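Local coordinates for protein glucosidase (Croceicoccus marinus, PDB 5Z3K) that probably hydrolyses O-glycosidic bonds as a beta-glucosidase of glycoside hydrolase family 39, at residues L9-G14 with E345-T350; M20-G25 with Q50-R55; Y57-R62 with D92-Q97; A299-A304 with A318-D323. All coordinates share one frame; numbering follows the deposited sequence.

Contact 1: L9-G14 with E345-T350; sequences LSVNAG and ERLAIT
Val-11 and Ile-349 each hold one branch, CG1, anti to the backbone N (chi1 165° and -179°). For Val-11 this leaves CG2 anti to the carbonyl carbon, and the two side chains cross obliquely, with Val-11 CG2 3.6 Å from Ile-349 CG1 and in touch with the CB and CD1 atoms of the same isoleucine. Leu-347, its CG beside the backbone N, sends CD2 to within 3.6 Å of Asn-12 O and CD1 to 3.9 Å from Ala-13 CA. An alanine in place of Leu-347 would probably open a gap beside Ala-13 and leave this end of the strand less firmly packed. These pairs belong to strands 6-13 and 345-350, antiparallel neighbours in a nine-stranded mixed sheet, consistent with the beta-sandwich domain that accompanies the barrel in family 39 enzymes. Ser-10 and Thr-350, whose side chains point to the other face, form a hydrogen-bonded pair: Ser-10 N donates to Thr-350 O (3.1 Å) and Thr-350 N to Ser-10 O (2.9 Å). Two waters flank it, one shared by Ser-10 OG and Thr-350 O, the other by Ser-10 O and Thr-350 OG1. Pairing is looser at Asn-12, whose N makes a weak bond to Ala-348 O; a third water accepts from Ala-348 N at 2.8 Å and donates to Asn-12 O at 2.6 Å. The Asn-12 carboxamide turns back onto its own chain, OD1 accepting from Gly-14 N in an Asx turn.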
loop_
_atom_site.group_PDB
_atom_site.type_symbol
_atom_site.label_atom_id
_atom_site.label_comp_id
_atom_site.label_asym_id
_atom_site.label_seq_id
_atom_site.Cartn_x
_atom_site.Cartn_y
_atom_site.Cartn_z
ATOM N N LEU A 9 25.404 12.087 -5.468
ATOM C CA LEU A 9 24.309 12.456 -4.585
ATOM C C LEU A 9 24.822 13.324 -3.452
ATOM O O LEU A 9 25.939 13.131 -2.966
ATOM C CB LEU A 9 23.616 11.220 -3.998
ATOM C CG LEU A 9 23.010 10.272 -5.025
ATOM C CD1 LEU A 9 22.655 8.931 -4.391
ATOM C CD2 LEU A 9 21.789 10.948 -5.622
ATOM N N SER A 10 24.005 14.282 -3.030
ATOM C CA SER A 10 24.341 15.091 -1.872
ATOM C C SER A 10 23.106 15.284 -1.010
ATOM O O SER A 10 22.006 15.503 -1.527
ATOM C CB SER A 10 24.913 16.456 -2.284
ATOM O OG SER A 10 24.125 17.029 -3.302
ATOM N N VAL A 11 23.310 15.222 0.305
ATOM C CA VAL A 11 22.260 15.367 1.305
ATOM C C VAL A 11 22.692 16.417 2.316
ATOM O O VAL A 11 23.841 16.410 2.770
ATOM C CB VAL A 11 21.984 14.030 2.019
ATOM C CG1 VAL A 11 21.165 14.250 3.299
ATOM C CG2 VAL A 11 21.291 13.063 1.078
ATOM N N ASN A 12 21.784 17.327 2.655
ATOM C CA ASN A 12 21.965 18.224 3.792
ATOM C C ASN A 12 21.189 17.627 4.958
ATOM O O ASN A 12 19.955 17.678 4.977
ATOM C CB ASN A 12 21.481 19.644 3.483
ATOM C CG ASN A 12 21.875 20.644 4.571
ATOM O OD1 ASN A 12 21.969 20.291 5.748
ATOM N ND2 ASN A 12 22.100 21.902 4.178
ATOM N N ALA A 13 21.909 17.080 5.934
ATOM C CA ALA A 13 21.299 16.379 7.057
ATOM C C ALA A 13 20.906 17.300 8.208
ATOM O O ALA A 13 20.367 16.820 9.207
ATOM C CB ALA A 13 22.251 15.291 7.569
ATOM N N GLY A 14 21.120 18.604 8.080
ATOM C CA GLY A 14 20.924 19.509 9.195
ATOM C C GLY A 14 19.679 20.360 9.120
ATOM O O GLY A 14 19.408 21.135 10.040
ATOM N N GLU A 345 11.239 13.845 9.490
ATOM C CA GLU A 345 11.710 15.053 8.832
ATOM C C GLU A 345 12.397 14.635 7.540
ATOM O O GLU A 345 13.433 13.970 7.567
ATOM C CB GLU A 345 12.627 15.834 9.767
ATOM C CG GLU A 345 11.848 16.366 10.973
ATOM C CD GLU A 345 12.687 17.184 11.933
ATOM O OE1 GLU A 345 12.091 17.859 12.799
ATOM O OE2 GLU A 345 13.933 17.150 11.832
ATOM N N ARG A 346 11.798 14.994 6.407
ATOM C CA ARG A 346 12.424 14.695 5.132
ATOM C C ARG A 346 13.602 15.634 4.917
ATOM O O ARG A 346 13.537 16.818 5.250
ATOM C CB ARG A 346 11.417 14.843 3.991
ATOM C CG ARG A 346 11.965 14.435 2.635
ATOM C CD ARG A 346 10.826 14.247 1.666
ATOM N NE ARG A 346 11.277 14.016 0.301
ATOM C CZ ARG A 346 10.502 14.187 -0.757
ATOM N NH1 ARG A 346 9.245 14.596 -0.598
ATOM N NH2 ARG A 346 10.977 13.956 -1.971
ATOM N N LEU A 347 14.686 15.086 4.375
ATOM C CA LEU A 347 15.914 15.819 4.111
ATOM C C LEU A 347 16.090 15.986 2.613
ATOM O O LEU A 347 15.611 15.165 1.832
ATOM C CB LEU A 347 17.127 15.076 4.695
ATOM C CG LEU A 347 17.139 14.949 6.219
ATOM C CD1 LEU A 347 18.274 14.026 6.685
ATOM C CD2 LEU A 347 17.229 16.315 6.891
ATOM N N ALA A 348 16.787 17.050 2.214
ATOM C CA ALA A 348 17.044 17.280 0.797
ATOM C C ALA A 348 18.109 16.322 0.287
ATOM O O ALA A 348 19.211 16.265 0.840
ATOM C CB ALA A 348 17.503 18.721 0.564
ATOM N N ILE A 349 17.795 15.578 -0.778
ATOM C CA ILE A 349 18.795 14.810 -1.518
ATOM C C ILE A 349 18.726 15.226 -2.984
ATOM O O ILE A 349 17.640 15.284 -3.584
ATOM C CB ILE A 349 18.633 13.280 -1.357
ATOM C CG1 ILE A 349 19.736 12.540 -2.132
ATOM C CG2 ILE A 349 17.231 12.805 -1.772
ATOM C CD1 ILE A 349 19.970 11.101 -1.651
ATOM N N THR A 350 19.882 15.562 -3.540
ATOM C CA THR A 350 19.992 16.091 -4.889
ATOM C C THR A 350 20.852 15.165 -5.733
ATOM O O THR A 350 21.896 14.681 -5.280
ATOM C CB THR A 350 20.592 17.502 -4.838
ATOM O OG1 THR A 350 19.637 18.386 -4.231
ATOM C CG2 THR A 350 20.959 18.006 -6.236
HETATM O O HOH W 1 24.599 16.026 -5.927
HETATM O O HOH W 2 20.589 18.403 -1.391
HETATM O O HOH W 3 17.906 18.960 3.940
#

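Contact 2: M20-G25 with Q50-R55; sequences MRQLHG and QVTLVR
His-24 and Thr-52 meet through the carbonyl oxygen of the histidine, which Thr-52 N approaches in a nearly straight bond (3.0 Å, 169° at the hydrogen) from well above the carbonyl plane. The imidazole, its CG anti to the backbone N, crosses the Val-51 side chain at about a right angle, CD2 lying 4.1 Å from Val-51 CG2. Beyond the segments, Phe-334 of helix 329-341 meets the same ring. Thr-52 has OG1 between its own N and carbonyl carbon (chi1 49°), a position from which the hydroxyl reaches two waters. One lies 2.7 Å from Thr-52 OG1 and donates to Gln-22 O; the other, 3.0 Å from the same Thr-52 OG1, accepts from His-24 N. The loop backbone on both sides of Leu-23 is thus tied to a single hydroxyl. The segments lead into strands 25-27 and 53-55, the first two of the eight parallel strands of a TIM barrel, and helix 43-48 lies between them in a beta-alpha-beta crossover. At Gly-25 the chains draw close: its CA approaches Leu-53 O at 3.0 Å in a CA-H...O contact, and a beta carbon on this residue would sit a tight 3.2 Å from Leu-53 O. Leu-53 N, buried here, has no hydrogen-bonding partner in the model. Just before the strand the chain bends in an inverse gamma turn centred on His-24, with a weak bond from Gly-25 N to Leu-23 O.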
loop_
_atom_site.group_PDB
_atom_site.type_symbol
_atom_site.label_atom_id
_atom_site.label_comp_id
_atom_site.label_asym_id
_atom_site.label_seq_id
_atom_site.Cartn_x
_atom_site.Cartn_y
_atom_site.Cartn_z
HETATM N N MSE A 20 8.197 14.013 6.177
HETATM C CA MSE A 20 8.070 12.758 5.461
HETATM C C MSE A 20 6.627 12.285 5.612
HETATM O O MSE A 20 6.024 12.462 6.674
HETATM C CB MSE A 20 9.037 11.699 6.008
HETATM C CG MSE A 20 9.025 10.405 5.215
HETATM SE SE MSE A 20 9.948 10.640 3.528
HETATM C CE MSE A 20 11.773 10.503 4.200
ATOM N N ARG A 21 6.063 11.694 4.566
ATOM C CA ARG A 21 4.675 11.245 4.591
ATOM C C ARG A 21 4.634 9.726 4.721
ATOM O O ARG A 21 5.290 9.011 3.955
ATOM C CB ARG A 21 3.927 11.706 3.333
ATOM C CG ARG A 21 3.931 13.221 3.166
ATOM C CD ARG A 21 2.845 13.697 2.186
ATOM N NE ARG A 21 3.113 13.224 0.833
ATOM C CZ ARG A 21 2.293 12.451 0.136
ATOM N NH1 ARG A 21 1.142 12.061 0.669
ATOM N NH2 ARG A 21 2.623 12.077 -1.097
ATOM N N GLN A 22 3.857 9.235 5.682
ATOM C CA GLN A 22 3.872 7.807 6.017
ATOM C C GLN A 22 2.941 7.052 5.075
ATOM O O GLN A 22 1.747 6.872 5.344
ATOM C CB GLN A 22 3.487 7.602 7.476
ATOM C CG GLN A 22 4.676 7.720 8.431
ATOM C CD GLN A 22 5.180 9.152 8.565
ATOM O OE1 GLN A 22 4.444 10.044 8.993
ATOM N NE2 GLN A 22 6.440 9.379 8.193
ATOM N N LEU A 23 3.498 6.587 3.954
ATOM C CA LEU A 23 2.726 5.889 2.938
ATOM C C LEU A 23 2.947 4.376 2.950
ATOM O O LEU A 23 2.490 3.685 2.027
ATOM C CB LEU A 23 3.054 6.444 1.549
ATOM C CG LEU A 23 2.732 7.925 1.297
ATOM C CD1 LEU A 23 2.856 8.266 -0.208
ATOM C CD2 LEU A 23 1.357 8.227 1.804
ATOM N N HIS A 24 3.624 3.839 3.971
ATOM C CA HIS A 24 3.975 2.414 3.975
ATOM C C HIS A 24 2.833 1.566 4.529
ATOM O O HIS A 24 2.940 0.932 5.580
ATOM C CB HIS A 24 5.247 2.149 4.773
ATOM C CG HIS A 24 5.991 0.935 4.311
ATOM N ND1 HIS A 24 6.499 0.824 3.037
ATOM C CD2 HIS A 24 6.335 -0.209 4.953
ATOM C CE1 HIS A 24 7.105 -0.344 2.904
ATOM N NE2 HIS A 24 7.027 -0.988 4.055
ATOM N N GLY A 25 1.733 1.545 3.786
ATOM C CA GLY A 25 0.665 0.608 4.069
ATOM C C GLY A 25 0.807 -0.670 3.266
ATOM O O GLY A 25 1.528 -0.722 2.272
ATOM N N GLN A 50 8.180 -1.153 9.725
ATOM C CA GLN A 50 7.382 -0.012 10.180
ATOM C C GLN A 50 6.139 0.205 9.313
ATOM O O GLN A 50 5.823 1.329 8.915
ATOM C CB GLN A 50 8.241 1.256 10.246
ATOM C CG GLN A 50 9.556 1.019 10.993
ATOM C CD GLN A 50 9.922 2.144 11.937
ATOM O OE1 GLN A 50 9.056 2.763 12.562
ATOM N NE2 GLN A 50 11.216 2.410 12.053
ATOM N N VAL A 51 5.437 -0.890 8.998
ATOM C CA VAL A 51 4.115 -0.789 8.374
ATOM C C VAL A 51 3.239 0.116 9.228
ATOM O O VAL A 51 3.175 -0.051 10.450
ATOM C CB VAL A 51 3.496 -2.194 8.215
ATOM C CG1 VAL A 51 1.981 -2.107 7.910
ATOM C CG2 VAL A 51 4.233 -2.993 7.126
ATOM N N THR A 52 2.559 1.085 8.593
ATOM C CA THR A 52 1.711 2.034 9.306
ATOM C C THR A 52 0.223 1.885 9.010
ATOM O O THR A 52 -0.594 2.513 9.698
ATOM C CB THR A 52 2.127 3.481 8.979
ATOM O OG1 THR A 52 2.242 3.636 7.560
ATOM C CG2 THR A 52 3.452 3.832 9.641
ATOM N N LEU A 53 -0.156 1.081 8.020
ATOM C CA LEU A 53 -1.554 0.951 7.630
ATOM C C LEU A 53 -1.719 -0.419 7.005
ATOM O O LEU A 53 -0.864 -0.848 6.228
ATOM C CB LEU A 53 -1.973 2.052 6.648
ATOM C CG LEU A 53 -3.451 2.134 6.240
ATOM C CD1 LEU A 53 -4.359 2.280 7.463
ATOM C CD2 LEU A 53 -3.677 3.288 5.273
ATOM N N VAL A 54 -2.786 -1.123 7.382
ATOM C CA VAL A 54 -3.035 -2.464 6.862
ATOM C C VAL A 54 -4.459 -2.531 6.322
ATOM O O VAL A 54 -5.422 -2.290 7.062
ATOM C CB VAL A 54 -2.808 -3.551 7.920
ATOM C CG1 VAL A 54 -3.153 -4.914 7.345
ATOM C CG2 VAL A 54 -1.355 -3.520 8.415
ATOM N N ARG A 55 -4.588 -2.884 5.045
ATOM C CA ARG A 55 -5.889 -3.168 4.443
ATOM C C ARG A 55 -6.305 -4.589 4.802
ATOM O O ARG A 55 -5.493 -5.518 4.720
ATOM C CB ARG A 55 -5.813 -3.002 2.922
ATOM C CG ARG A 55 -7.136 -3.117 2.172
ATOM C CD ARG A 55 -6.984 -2.612 0.722
ATOM N NE ARG A 55 -8.286 -2.451 0.060
ATOM C CZ ARG A 55 -8.836 -3.356 -0.756
ATOM N NH1 ARG A 55 -8.199 -4.493 -1.036
ATOM N NH2 ARG A 55 -10.031 -3.124 -1.293
HETATM O O HOH W 4 0.184 4.973 6.439
HETATM O O HOH W 5 4.714 4.820 6.434
#

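Contact 3: Y57-R62 with D92-Q97; sequences YDWVSR and DTWVGQ
Trp-59 and Trp-94 slide past each other in opposite directions, each indole lying against the root of the other; both hold CG anti to the carbonyl carbon, beside the backbone N (chi1 -58° and -73°). The bump on the helix is Trp-94 CB, which sits squarely over the six-membered ring of Trp-59, 3.5 Å from its centre, a CH-pi contact. In return Trp-59 CB rests 3.6 Å from Trp-94 CE3. The five-membered rings meet obliquely, with planes at 31°. Further along the helix Val-95 CG2 comes obliquely to CZ3 of Trp-59 (3.8 Å). An alanine replacing Trp-59 would probably leave Trp-94 CB and Val-95 CG2 facing a gap between loop and helix. Loop 57-62 follows the second strand of the TIM barrel, at the C-terminal end where such barrels carry their active sites, and helix 89-100 comes next in the chain. The bend of that loop, an inverse gamma turn centred on Val-60, provides the hollow for the Trp-94 six-membered ring. CZ3 of Trp-94 comes within 3.2 Å of Val-60 N, CH2 of Trp-94 lies 3.8 Å from Val-60 CB, and Ser-61 OG lies at the ring edge, 3.8 Å from Trp-94 CE3. That hydroxyl bonds to Thr-91 OG1, and Trp-94 NE1 to Ala-31 O. Arg-62 braces the loop through NE and NH2, both on Tyr-57 O.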
loop_
_atom_site.group_PDB
_atom_site.type_symbol
_atom_site.label_atom_id
_atom_site.label_comp_id
_atom_site.label_asym_id
_atom_site.label_seq_id
_atom_site.Cartn_x
_atom_site.Cartn_y
_atom_site.Cartn_z
ATOM N N TYR A 57 -8.633 -6.579 3.452
ATOM C CA TYR A 57 -9.385 -7.330 2.447
ATOM C C TYR A 57 -8.864 -8.759 2.287
ATOM O O TYR A 57 -9.652 -9.698 2.111
ATOM C CB TYR A 57 -9.339 -6.576 1.113
ATOM C CG TYR A 57 -10.086 -7.262 -0.007
ATOM C CD1 TYR A 57 -11.469 -7.158 -0.106
ATOM C CD2 TYR A 57 -9.408 -7.990 -0.979
ATOM C CE1 TYR A 57 -12.168 -7.783 -1.134
ATOM C CE2 TYR A 57 -10.096 -8.614 -2.021
ATOM C CZ TYR A 57 -11.475 -8.506 -2.087
ATOM O OH TYR A 57 -12.159 -9.136 -3.103
ATOM N N ASP A 58 -7.551 -8.964 2.395
ATOM C CA ASP A 58 -7.041 -10.315 2.181
ATOM C C ASP A 58 -7.185 -11.215 3.410
ATOM O O ASP A 58 -7.006 -12.432 3.293
ATOM C CB ASP A 58 -5.595 -10.245 1.692
ATOM C CG ASP A 58 -5.498 -9.577 0.329
ATOM O OD1 ASP A 58 -6.181 -10.035 -0.612
ATOM O OD2 ASP A 58 -4.794 -8.560 0.205
ATOM N N TRP A 59 -7.552 -10.659 4.557
ATOM C CA TRP A 59 -7.919 -11.473 5.704
ATOM C C TRP A 59 -9.190 -12.274 5.407
ATOM O O TRP A 59 -9.902 -12.040 4.427
ATOM C CB TRP A 59 -8.155 -10.603 6.938
ATOM C CG TRP A 59 -7.002 -9.736 7.379
ATOM C CD1 TRP A 59 -5.690 -9.778 6.932
ATOM C CD2 TRP A 59 -7.054 -8.697 8.362
ATOM N NE1 TRP A 59 -4.942 -8.827 7.583
ATOM C CE2 TRP A 59 -5.753 -8.147 8.462
ATOM C CE3 TRP A 59 -8.076 -8.177 9.173
ATOM C CZ2 TRP A 59 -5.448 -7.106 9.345
ATOM C CZ3 TRP A 59 -7.779 -7.134 10.038
ATOM C CH2 TRP A 59 -6.466 -6.608 10.120
ATOM N N VAL A 60 -9.473 -13.230 6.288
ATOM C CA VAL A 60 -10.763 -13.911 6.292
ATOM C C VAL A 60 -11.713 -13.071 7.141
ATOM O O VAL A 60 -12.060 -13.450 8.268
ATOM C CB VAL A 60 -10.612 -15.358 6.810
ATOM C CG1 VAL A 60 -11.969 -16.079 6.850
ATOM C CG2 VAL A 60 -9.623 -16.125 5.928
ATOM N N SER A 61 -12.119 -11.909 6.612
ATOM C CA SER A 61 -12.824 -10.877 7.380
ATOM C C SER A 61 -13.855 -10.181 6.508
ATOM O O SER A 61 -13.964 -8.951 6.486
ATOM C CB SER A 61 -11.850 -9.846 7.952
ATOM O OG SER A 61 -10.872 -10.488 8.748
ATOM N N ARG A 62 -14.631 -10.978 5.781
ATOM C CA ARG A 62 -15.607 -10.471 4.831
ATOM C C ARG A 62 -16.992 -10.429 5.462
ATOM O O ARG A 62 -17.346 -11.271 6.293
ATOM C CB ARG A 62 -15.634 -11.343 3.573
ATOM C CG ARG A 62 -14.301 -11.445 2.869
ATOM C CD ARG A 62 -13.924 -10.139 2.217
ATOM N NE ARG A 62 -12.638 -10.286 1.545
ATOM C CZ ARG A 62 -12.460 -10.861 0.356
ATOM N NH1 ARG A 62 -13.494 -11.338 -0.336
ATOM N NH2 ARG A 62 -11.235 -10.945 -0.149
ATOM N N ASP A 92 -10.607 -10.429 14.999
ATOM C CA ASP A 92 -10.059 -9.884 16.238
ATOM C C ASP A 92 -8.571 -10.170 16.346
ATOM O O ASP A 92 -7.794 -9.320 16.793
ATOM C CB ASP A 92 -10.762 -10.493 17.457
ATOM C CG ASP A 92 -12.135 -9.911 17.713
ATOM O OD1 ASP A 92 -12.538 -8.952 17.022
ATOM O OD2 ASP A 92 -12.819 -10.438 18.618
ATOM N N THR A 93 -8.160 -11.380 15.972
ATOM C CA THR A 93 -6.758 -11.754 16.087
ATOM C C THR A 93 -5.893 -10.900 15.166
ATOM O O THR A 93 -4.859 -10.364 15.583
ATOM C CB THR A 93 -6.612 -13.240 15.783
ATOM O OG1 THR A 93 -7.315 -13.967 16.799
ATOM C CG2 THR A 93 -5.154 -13.679 15.784
ATOM N N TRP A 94 -6.328 -10.725 13.919
ATOM C CA TRP A 94 -5.544 -9.936 12.975
ATOM C C TRP A 94 -5.552 -8.457 13.343
ATOM O O TRP A 94 -4.540 -7.760 13.168
ATOM C CB TRP A 94 -6.068 -10.167 11.561
ATOM C CG TRP A 94 -5.696 -11.534 11.020
ATOM C CD1 TRP A 94 -4.464 -12.115 11.057
ATOM C CD2 TRP A 94 -6.559 -12.466 10.343
ATOM N NE1 TRP A 94 -4.503 -13.355 10.458
ATOM C CE2 TRP A 94 -5.776 -13.594 10.013
ATOM C CE3 TRP A 94 -7.918 -12.463 10.004
ATOM C CZ2 TRP A 94 -6.306 -14.714 9.352
ATOM C CZ3 TRP A 94 -8.450 -13.578 9.344
ATOM C CH2 TRP A 94 -7.643 -14.687 9.029
ATOM N N VAL A 95 -6.680 -7.957 13.855
ATOM C CA VAL A 95 -6.729 -6.570 14.318
ATOM C C VAL A 95 -5.763 -6.370 15.477
ATOM O O VAL A 95 -5.007 -5.393 15.526
ATOM C CB VAL A 95 -8.170 -6.189 14.700
ATOM C CG1 VAL A 95 -8.213 -4.917 15.549
ATOM C CG2 VAL A 95 -9.021 -6.028 13.437
ATOM N N GLY A 96 -5.764 -7.305 16.428
ATOM C CA GLY A 96 -4.841 -7.194 17.542
ATOM C C GLY A 96 -3.391 -7.270 17.103
ATOM O O GLY A 96 -2.543 -6.531 17.609
ATOM N N GLN A 97 -3.090 -8.143 16.138
ATOM C CA GLN A 97 -1.727 -8.214 15.615
ATOM C C GLN A 97 -1.319 -6.890 14.997
ATOM O O GLN A 97 -0.210 -6.393 15.236
ATOM C CB GLN A 97 -1.604 -9.324 14.570
ATOM C CG GLN A 97 -1.675 -10.741 15.139
ATOM C CD GLN A 97 -1.845 -11.788 14.055
ATOM O OE1 GLN A 97 -1.826 -11.474 12.860
ATOM N NE2 GLN A 97 -2.021 -13.048 14.466
#

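Contact 4: A299-A304 with A318-D323; sequences AIFFRA and AGIFED
Phe-301 and Ile-320 reach toward each other tip to tip. The phenylalanine, with CG anti to its backbone N (chi1 173°), presents its ring edge, and Ile-320 CG2 lies in the ring plane, 3.4 Å from Phe-301 CZ. Ile-320 holds CG1 between its N and carbonyl carbon (chi1 58°), which places that atom 4.0 Å from Ala-304 CA. Phe-302, its CG likewise anti to the backbone N, brings CE2 obliquely to Ala-318 CB at 3.4 Å, while Arg-303 CG stands over the centre of the Phe-302 ring and 3.7 Å from Gly-319 CA. Farther along, Phe-321 CE1 comes to 3.4 Å from Ala-304 O. The peptide joining Phe-302 to Arg-303 is cis, as in many related TIM-barrel glycosidases, which have a non-proline cis peptide after the eighth strand. Two backbone bonds fix the chain beyond it: Arg-303 N to Ala-318 O, from far above the carbonyl plane, and Ile-320 N to Arg-303 O (3.2 Å), nearly along the C=O axis. A water donates to both Phe-302 O and Ala-318 O. Buried peptide groups thus find partners in each other and in one water amid apolar side chains, while the arginine charge is met outside the two segments, by Asp-305.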
loop_
_atom_site.group_PDB
_atom_site.type_symbol
_atom_site.label_atom_id
_atom_site.label_comp_id
_atom_site.label_asym_id
_atom_site.label_seq_id
_atom_site.Cartn_x
_atom_site.Cartn_y
_atom_site.Cartn_z
ATOM N N ALA A 299 -1.301 4.686 0.884
ATOM C CA ALA A 299 -0.955 3.658 -0.082
ATOM C C ALA A 299 -0.892 2.299 0.586
ATOM O O ALA A 299 -0.442 2.190 1.733
ATOM C CB ALA A 299 0.393 3.965 -0.750
ATOM N N ILE A 300 -1.319 1.274 -0.162
ATOM C CA ILE A 300 -1.416 -0.114 0.302
ATOM C C ILE A 300 -0.658 -0.969 -0.709
ATOM O O ILE A 300 -1.171 -1.255 -1.799
ATOM C CB ILE A 300 -2.871 -0.595 0.424
ATOM C CG1 ILE A 300 -3.720 0.338 1.290
ATOM C CG2 ILE A 300 -2.920 -2.009 0.987
ATOM C CD1 ILE A 300 -3.374 0.297 2.786
ATOM N N PHE A 301 0.555 -1.385 -0.355
ATOM C CA PHE A 301 1.320 -2.286 -1.207
ATOM C C PHE A 301 0.712 -3.680 -1.205
ATOM O O PHE A 301 0.377 -4.220 -0.152
ATOM C CB PHE A 301 2.765 -2.380 -0.727
ATOM C CG PHE A 301 3.562 -3.420 -1.465
ATOM C CD1 PHE A 301 4.135 -3.115 -2.699
ATOM C CD2 PHE A 301 3.717 -4.702 -0.945
ATOM C CE1 PHE A 301 4.879 -4.057 -3.394
ATOM C CE2 PHE A 301 4.443 -5.666 -1.627
ATOM C CZ PHE A 301 5.028 -5.348 -2.858
ATOM N N PHE A 302 0.637 -4.289 -2.389
ATOM C CA PHE A 302 -0.009 -5.585 -2.593
ATOM C C PHE A 302 1.039 -6.602 -3.041
ATOM O O PHE A 302 1.620 -6.442 -4.118
ATOM C CB PHE A 302 -1.106 -5.449 -3.652
ATOM C CG PHE A 302 -1.848 -6.730 -3.942
ATOM C CD1 PHE A 302 -2.795 -7.211 -3.050
ATOM C CD2 PHE A 302 -1.602 -7.448 -5.102
ATOM C CE1 PHE A 302 -3.489 -8.388 -3.308
ATOM C CE2 PHE A 302 -2.295 -8.630 -5.370
ATOM C CZ PHE A 302 -3.242 -9.094 -4.466
ATOM N N ARG A 303 1.307 -7.638 -2.231
ATOM C CA ARG A 303 0.848 -7.843 -0.855
ATOM C C ARG A 303 2.037 -8.385 -0.056
ATOM O O ARG A 303 2.826 -9.178 -0.590
ATOM C CB ARG A 303 -0.335 -8.825 -0.797
ATOM C CG ARG A 303 -0.125 -10.125 -1.592
ATOM C CD ARG A 303 -1.430 -10.943 -1.741
ATOM N NE ARG A 303 -1.739 -11.663 -0.504
ATOM C CZ ARG A 303 -2.842 -12.380 -0.291
ATOM N NH1 ARG A 303 -3.786 -12.487 -1.225
ATOM N NH2 ARG A 303 -3.009 -12.979 0.876
ATOM N N ALA A 304 2.179 -7.962 1.206
ATOM C CA ALA A 304 3.343 -8.315 2.029
ATOM C C ALA A 304 3.116 -9.617 2.809
ATOM O O ALA A 304 3.192 -9.672 4.042
ATOM C CB ALA A 304 3.691 -7.166 2.975
ATOM N N ALA A 318 1.938 -11.934 -6.471
ATOM C CA ALA A 318 2.159 -10.623 -5.874
ATOM C C ALA A 318 2.573 -10.710 -4.405
ATOM O O ALA A 318 3.083 -9.722 -3.863
ATOM C CB ALA A 318 0.895 -9.765 -6.009
ATOM N N GLY A 319 2.388 -11.857 -3.757
ATOM C CA GLY A 319 2.909 -12.041 -2.409
ATOM C C GLY A 319 4.431 -12.042 -2.435
ATOM O O GLY A 319 5.041 -12.885 -3.114
ATOM N N ILE A 320 5.061 -11.103 -1.721
ATOM C CA ILE A 320 6.499 -10.915 -1.896
ATOM C C ILE A 320 7.340 -11.893 -1.085
ATOM O O ILE A 320 8.524 -12.066 -1.389
ATOM C CB ILE A 320 6.947 -9.475 -1.574
ATOM C CG1 ILE A 320 6.583 -9.079 -0.133
ATOM C CG2 ILE A 320 6.356 -8.509 -2.598
ATOM C CD1 ILE A 320 7.175 -7.728 0.293
ATOM N N PHE A 321 6.774 -12.548 -0.075
ATOM C CA PHE A 321 7.533 -13.539 0.675
ATOM C C PHE A 321 7.557 -14.873 -0.064
ATOM O O PHE A 321 6.681 -15.175 -0.873
ATOM C CB PHE A 321 6.927 -13.757 2.065
ATOM C CG PHE A 321 7.105 -12.590 2.994
ATOM C CD1 PHE A 321 6.295 -11.463 2.876
ATOM C CD2 PHE A 321 8.053 -12.632 4.003
ATOM C CE1 PHE A 321 6.470 -10.384 3.732
ATOM C CE2 PHE A 321 8.230 -11.558 4.864
ATOM C CZ PHE A 321 7.440 -10.434 4.730
ATOM N N GLU A 322 8.564 -15.692 0.243
ATOM C CA GLU A 322 8.553 -17.052 -0.280
ATOM C C GLU A 322 7.388 -17.833 0.319
ATOM O O GLU A 322 6.862 -17.484 1.376
ATOM C CB GLU A 322 9.870 -17.767 0.038
ATOM C CG GLU A 322 11.098 -17.070 -0.527
ATOM C CD GLU A 322 11.119 -17.072 -2.037
ATOM O OE1 GLU A 322 10.829 -18.119 -2.650
ATOM O OE2 GLU A 322 11.442 -16.028 -2.622
ATOM N N ASP A 323 7.018 -18.929 -0.359
ATOM C CA ASP A 323 5.911 -19.772 0.103
ATOM C C ASP A 323 6.025 -20.126 1.586
ATOM O O ASP A 323 5.008 -20.226 2.289
ATOM C CB ASP A 323 5.838 -21.046 -0.744
ATOM C CG ASP A 323 5.393 -20.780 -2.176
ATOM O OD1 ASP A 323 5.119 -19.611 -2.531
ATOM O OD2 ASP A 323 5.317 -21.750 -2.964
HETATM O O HOH W 6 3.893 -7.532 -5.279
#

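Contacts 2, 3 and 4 lie in the TIM barrel and follow one another along the chain, all nested inside the long loop that contact 1 closes in the nine-stranded sheet. Contacts 2 and 4 share the parallel barrel sheet, with centres about 14 Å apart; a probable hydrogen bond from Phe-301 N to Gly-25 O joins the last strand to the first and so closes the barrel. Contact 3 is about 16 Å from contact 4 between centres, and Asp-58 there forms a long, weak ion pair with Arg-303. Contact 1 lies about 22 Å from contact 2 between centres, yet the two touch where Arg-346 packs against Met-20, at the junction of sheet and barrel.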